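Side-chain contacts in ribosomal RNA small subunit methyltransferase E (Neisseria gonorrhoeae, PDB 5VM8), which probably methylates a uridine of 16S ribosomal RNA at N3, taking the methyl group from S-adenosyl methionine in a trefoil-knotted SPOUT domain: residues K103-E106 / A111-P114; E138-A143 / N150-V155. All coordinates share one frame; numbering follows the deposited sequence.

Interaction 1: residues K103-E106 / A111-P114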
ATOM      1  N   LYS A 103       4.891  -0.000  -5.776  1.00 26.65           N
ATOM      2  CA  LYS A 103       5.960   0.921  -5.401  1.00 27.79           C
ATOM      3  C   LYS A 103       5.536   1.832  -4.261  1.00 37.06           C
ATOM      4  O   LYS A 103       6.372   2.224  -3.440  1.00 48.99           O
ATOM      5  CB  LYS A 103       6.426   1.742  -6.605  1.00 29.35           C
ATOM      6  CG  LYS A 103       7.507   1.045  -7.440  1.00 32.40           C
ATOM      7  CD  LYS A 103       6.991  -0.278  -7.971  1.00 34.81           C
ATOM      8  CE  LYS A 103       7.975  -0.979  -8.845  1.00 37.44           C
ATOM      9  NZ  LYS A 103       8.868  -1.819  -7.980  1.00 36.06           N
ATOM     10  N   SER A 104       4.244   2.169  -4.184  1.00 34.99           N
ATOM     11  CA  SER A 104       3.762   2.996  -3.094  1.00 30.42           C
ATOM     12  C   SER A 104       3.915   2.275  -1.752  1.00 31.64           C
ATOM     13  O   SER A 104       4.152   2.925  -0.719  1.00 38.42           O
ATOM     14  CB  SER A 104       2.312   3.446  -3.389  1.00 34.29           C
ATOM     15  OG  SER A 104       1.346   2.508  -2.964  1.00 44.23           O
ATOM     16  N   VAL A 105       3.785   0.944  -1.754  1.00 31.07           N
ATOM     17  CA  VAL A 105       4.044   0.141  -0.556  1.00 32.12           C
ATOM     18  C   VAL A 105       5.531   0.153  -0.213  1.00 42.71           C
ATOM     19  O   VAL A 105       5.905   0.305   0.952  1.00 50.25           O
ATOM     20  CB  VAL A 105       3.522  -1.299  -0.744  1.00 32.31           C
ATOM     21  CG1 VAL A 105       3.986  -2.188   0.404  1.00 36.96           C
ATOM     22  CG2 VAL A 105       1.975  -1.304  -0.846  1.00 36.57           C
ATOM     23  N   GLU A 106       6.402  -0.025  -1.209  1.00 47.59           N
ATOM     24  CA  GLU A 106       7.833   0.080  -0.945  1.00 44.20           C
ATOM     25  C   GLU A 106       8.175   1.445  -0.371  1.00 43.19           C
ATOM     26  O   GLU A 106       9.065   1.553   0.479  1.00 48.50           O
ATOM     27  CB  GLU A 106       8.671  -0.149  -2.206  1.00 44.49           C
ATOM     28  CG  GLU A 106       8.574  -1.542  -2.822  1.00 44.16           C
ATOM     29  CD  GLU A 106       9.223  -1.594  -4.213  1.00 49.88           C
ATOM     30  OE1 GLU A 106      10.288  -0.965  -4.411  1.00 53.42           O
ATOM     31  OE2 GLU A 106       8.632  -2.167  -5.135  1.00 43.40           O
ATOM     32  N   ALA A 111      -2.074   3.474   3.774  1.00 44.22           N
ATOM     33  CA  ALA A 111      -3.343   2.901   3.353  1.00 44.98           C
ATOM     34  C   ALA A 111      -3.621   3.314   1.917  1.00 48.95           C
ATOM     35  O   ALA A 111      -3.101   4.314   1.426  1.00 52.20           O
ATOM     36  CB  ALA A 111      -4.492   3.339   4.271  1.00 47.48           C
ATOM     37  N   ILE A 112      -4.463   2.527   1.256  1.00 53.18           N
ATOM     38  CA  ILE A 112      -4.806   2.719  -0.146  1.00 48.23           C
ATOM     39  C   ILE A 112      -6.320   2.602  -0.297  1.00 46.36           C
ATOM     40  O   ILE A 112      -6.924   1.616   0.144  1.00 48.38           O
ATOM     41  CB  ILE A 112      -4.081   1.708  -1.055  1.00 42.18           C
ATOM     42  CG1 ILE A 112      -2.568   1.944  -0.996  1.00 38.61           C
ATOM     43  CG2 ILE A 112      -4.597   1.822  -2.485  1.00 32.78           C
ATOM     44  CD1 ILE A 112      -1.724   0.685  -1.253  1.00 35.92           C
ATOM     45  N   GLN A 113      -6.931   3.633  -0.876  1.00 44.83           N
ATOM     46  CA  GLN A 113      -8.373   3.714  -1.094  1.00 43.52           C
ATOM     47  C   GLN A 113      -8.595   3.776  -2.597  1.00 45.28           C
ATOM     48  O   GLN A 113      -8.528   4.855  -3.198  1.00 43.78           O
ATOM     49  CB  GLN A 113      -8.977   4.925  -0.375  1.00 44.27           C
ATOM     50  CG  GLN A 113     -10.479   5.134  -0.598  1.00 43.49           C
ATOM     51  CD  GLN A 113     -11.331   3.988  -0.086  1.00 48.42           C
ATOM     52  OE1 GLN A 113     -11.641   3.908   1.110  1.00 52.55           O
ATOM     53  NE2 GLN A 113     -11.706   3.081  -0.987  1.00 49.47           N
ATOM     54  N   PRO A 114      -8.829   2.642  -3.252  1.00 45.71           N
ATOM     55  CA  PRO A 114      -9.150   2.678  -4.684  1.00 43.65           C
ATOM     56  C   PRO A 114     -10.534   3.265  -4.905  1.00 45.78           C
ATOM     57  O   PRO A 114     -11.480   2.950  -4.177  1.00 48.40           O
ATOM     58  CB  PRO A 114      -9.108   1.203  -5.094  1.00 38.73           C
ATOM     59  CG  PRO A 114      -9.462   0.463  -3.832  1.00 41.67           C
ATOM     60  CD  PRO A 114      -8.926   1.286  -2.687  1.00 42.61           C
TER

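Interaction 2: residues E138-A143 / N150-V155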
ATOM      1  N   GLU A 138      -3.088  -8.810  -2.722  1.00 45.30           N
ATOM      2  CA  GLU A 138      -1.950  -9.722  -2.823  1.00 46.58           C
ATOM      3  C   GLU A 138      -0.689  -9.012  -3.326  1.00 47.66           C
ATOM      4  O   GLU A 138       0.426  -9.359  -2.913  1.00 48.71           O
ATOM      5  CB  GLU A 138      -2.300 -10.920  -3.723  1.00 44.93           C
ATOM      6  N   ILE A 139      -0.825  -8.046  -4.243  1.00 44.70           N
ATOM      7  CA  ILE A 139       0.362  -7.296  -4.659  1.00 44.29           C
ATOM      8  C   ILE A 139       0.933  -6.507  -3.483  1.00 47.76           C
ATOM      9  O   ILE A 139       2.150  -6.458  -3.279  1.00 51.25           O
ATOM     10  CB  ILE A 139       0.051  -6.383  -5.855  1.00 39.36           C
ATOM     11  CG1 ILE A 139      -0.172  -7.201  -7.119  1.00 38.98           C
ATOM     12  CG2 ILE A 139       1.165  -5.351  -6.071  1.00 28.33           C
ATOM     13  CD1 ILE A 139      -0.895  -6.400  -8.209  1.00 36.17           C
ATOM     14  N   VAL A 140       0.062  -5.906  -2.678  1.00 47.56           N
ATOM     15  CA  VAL A 140       0.507  -5.168  -1.501  1.00 41.38           C
ATOM     16  C   VAL A 140       1.215  -6.096  -0.514  1.00 46.59           C
ATOM     17  O   VAL A 140       2.244  -5.743   0.072  1.00 46.09           O
ATOM     18  CB  VAL A 140      -0.691  -4.439  -0.866  1.00 40.91           C
ATOM     19  CG1 VAL A 140      -0.376  -4.001   0.570  1.00 36.41           C
ATOM     20  CG2 VAL A 140      -1.097  -3.241  -1.741  1.00 36.14           C
ATOM     21  N   ILE A 141       0.656  -7.283  -0.289  1.00 45.27           N
ATOM     22  CA  ILE A 141       1.239  -8.211   0.671  1.00 44.33           C
ATOM     23  C   ILE A 141       2.634  -8.628   0.224  1.00 52.20           C
ATOM     24  O   ILE A 141       3.587  -8.665   1.022  1.00 50.27           O
ATOM     25  CB  ILE A 141       0.302  -9.418   0.836  1.00 44.88           C
ATOM     26  CG1 ILE A 141      -0.914  -9.008   1.666  1.00 45.89           C
ATOM     27  CG2 ILE A 141       1.044 -10.627   1.431  1.00 47.51           C
ATOM     28  CD1 ILE A 141      -2.079  -9.970   1.553  1.00 49.63           C
ATOM     29  N   SER A 142       2.773  -8.945  -1.063  1.00 53.65           N
ATOM     30  CA  SER A 142       4.071  -9.329  -1.600  1.00 53.37           C
ATOM     31  C   SER A 142       5.086  -8.205  -1.445  1.00 51.14           C
ATOM     32  O   SER A 142       6.254  -8.457  -1.116  1.00 58.17           O
ATOM     33  CB  SER A 142       3.926  -9.714  -3.067  1.00 46.03           C
ATOM     34  OG  SER A 142       3.298 -10.976  -3.162  1.00 51.89           O
ATOM     35  N   ALA A 143       4.651  -6.961  -1.659  1.00 37.25           N
ATOM     36  CA  ALA A 143       5.559  -5.829  -1.548  1.00 40.26           C
ATOM     37  C   ALA A 143       6.012  -5.639  -0.117  1.00 41.72           C
ATOM     38  O   ALA A 143       7.148  -5.216   0.117  1.00 45.14           O
ATOM     39  CB  ALA A 143       4.900  -4.547  -2.079  1.00 31.99           C
ATOM     40  N   ASN A 150       6.548  -5.104   8.220  1.00 50.24           N
ATOM     41  CA  ASN A 150       5.769  -6.008   9.048  1.00 51.99           C
ATOM     42  C   ASN A 150       4.369  -5.481   9.302  1.00 56.83           C
ATOM     43  O   ASN A 150       3.581  -6.138   9.995  1.00 54.18           O
ATOM     44  CB  ASN A 150       6.502  -6.278  10.357  1.00 50.34           C
ATOM     45  CG  ASN A 150       7.773  -7.056  10.136  1.00 60.43           C
ATOM     46  OD1 ASN A 150       7.922  -7.753   9.131  1.00 63.39           O
ATOM     47  ND2 ASN A 150       8.703  -6.932  11.057  1.00 65.76           N
ATOM     48  N   THR A 151       4.068  -4.295   8.781  1.00 51.17           N
ATOM     49  CA  THR A 151       2.735  -3.722   8.797  1.00 51.97           C
ATOM     50  C   THR A 151       2.251  -3.706   7.359  1.00 52.56           C
ATOM     51  O   THR A 151       2.959  -3.228   6.469  1.00 50.52           O
ATOM     52  CB  THR A 151       2.754  -2.318   9.389  1.00 51.22           C
ATOM     53  OG1 THR A 151       3.256  -2.408  10.724  1.00 59.23           O
ATOM     54  CG2 THR A 151       1.350  -1.753   9.427  1.00 47.30           C
ATOM     55  N   VAL A 152       1.078  -4.299   7.116  1.00 56.65           N
ATOM     56  CA  VAL A 152       0.526  -4.428   5.782  1.00 52.65           C
ATOM     57  C   VAL A 152      -0.519  -3.321   5.596  1.00 48.20           C
ATOM     58  O   VAL A 152      -1.507  -3.302   6.347  1.00 51.09           O
ATOM     59  CB  VAL A 152      -0.090  -5.814   5.542  1.00 54.48           C
ATOM     60  CG1 VAL A 152      -0.803  -5.855   4.194  1.00 50.53           C
ATOM     61  CG2 VAL A 152       0.992  -6.889   5.604  1.00 53.22           C
ATOM     62  N   PRO A 153      -0.306  -2.373   4.697  1.00 43.73           N
ATOM     63  CA  PRO A 153      -1.322  -1.342   4.461  1.00 40.33           C
ATOM     64  C   PRO A 153      -2.563  -1.972   3.858  1.00 46.05           C
ATOM     65  O   PRO A 153      -2.460  -2.826   2.968  1.00 46.15           O
ATOM     66  CB  PRO A 153      -0.643  -0.371   3.476  1.00 40.85           C
ATOM     67  CG  PRO A 153       0.539  -1.105   2.901  1.00 39.32           C
ATOM     68  CD  PRO A 153       0.924  -2.170   3.903  1.00 42.66           C
ATOM     69  N   PRO A 154      -3.751  -1.615   4.340  1.00 49.85           N
ATOM     70  CA  PRO A 154      -4.979  -2.185   3.760  1.00 50.75           C
ATOM     71  C   PRO A 154      -5.273  -1.598   2.389  1.00 46.15           C
ATOM     72  O   PRO A 154      -4.951  -0.444   2.102  1.00 46.79           O
ATOM     73  CB  PRO A 154      -6.066  -1.778   4.762  1.00 55.41           C
ATOM     74  CG  PRO A 154      -5.553  -0.468   5.326  1.00 52.26           C
ATOM     75  CD  PRO A 154      -4.038  -0.627   5.395  1.00 48.39           C
ATOM     76  N   VAL A 155      -5.860  -2.416   1.525  1.00 43.66           N
ATOM     77  CA  VAL A 155      -6.493  -1.919   0.306  1.00 44.69           C
ATOM     78  C   VAL A 155      -7.987  -1.879   0.613  1.00 44.97           C
ATOM     79  O   VAL A 155      -8.631  -2.921   0.761  1.00 49.92           O
ATOM     80  CB  VAL A 155      -6.187  -2.790  -0.918  1.00 45.23           C
ATOM     81  CG1 VAL A 155      -6.731  -2.128  -2.175  1.00 42.10           C
ATOM     82  CG2 VAL A 155      -4.682  -3.089  -1.042  1.00 44.04           C
TER

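Interaction 1: residues K103-E106 / A111-P114
I112 reaches from strand 111-116 to S104 and V105 on helix 94-106, across the second half of a beta-alpha-beta crossover in which strand 85-90, this helix and strand 111-116 follow one another in the methyltransferase domain. The backbones stay well apart, with the CA atoms of V105 and A111 8.8 Å from each other, and the gap is bridged chiefly by the length of the isoleucine. Its CG1 branch lies anti to the carbonyl carbon (chi1 -64°) and continues extended, carrying the terminal methyl CD1 to the helix. There CD1 faces two successive residues of the helix: it stands 4.0 Å from OG of S104 and 4.2 Å from CG2 of V105. The second is a plain methyl-to-methyl contact; the first sets a methyl against a buried hydroxyl, which makes a weak hydrogen bond to O of L101, three residues back on the helix. With 71 Å² buried between the segments, the contact is small, and the salt bridge between K103 and E106 on the same helix lies away from the strand. Around this joint the parallel sheet continues through strand 85-90, whose L87 also touches S104; helix 232-244 meets S104 through I238, and helix 128-147 packs V140, A143 and C144 against V105.

Interaction 2: residues E138-A143 / N150-V155
The loop 150-155 runs past helix segment 138-143 without regular secondary structure of its own, coming nearest where the CA atoms of I141 and V152 lie 6.4 Å apart. V140 carries most of the contact, its two methyls serving different loop residues. CG1, anti to the backbone N (chi1 163°), reaches the proline ring of P153, 3.8 Å from its CG, and also lies 3.4 Å from the carbonyl O of that residue. The same methyl meets CG1 of V152 at 4.1 Å. CG2 instead meets CG2 of V155 at 3.7 Å, the two valines approaching at a slant. I141 adds to the edge of this patch, its CG1 packing on CG1 of V152 at 4.0 Å, so that this one methyl of V152 is shared by two successive helix residues. The contact between the segments is apolar, but the loop is also tied to the helix by a polar bond, from the backbone N of V155 to OE1 of Q137. Beyond the helix the loop has two further neighbours: V152 also touches F48 of strand 44-48, in the PUA region, and V155 rests on P114 of strand 111-116.

Interaction 1 is wholly buried; interaction 2 is buried at V140, P153 and V155 but partly exposed at I141 and V152, near the PUA region. Their centres, about 8 Å apart, belong to one apolar layer. V140 connects them: its CG2 lies 3.7 Å from CG2 of V105 and 4.0 Å from CD1 of I112, while CB of A143 packs on CG1 of V105. A probable hydrogen bond from N of I112 to O of P154 ties strand to loop. Interaction 1 joins a helix to a strand through one long side chain and includes a hydroxyl; interaction 2, with the larger buried surface, sets a helix against an irregular loop through branched aliphatic and proline groups.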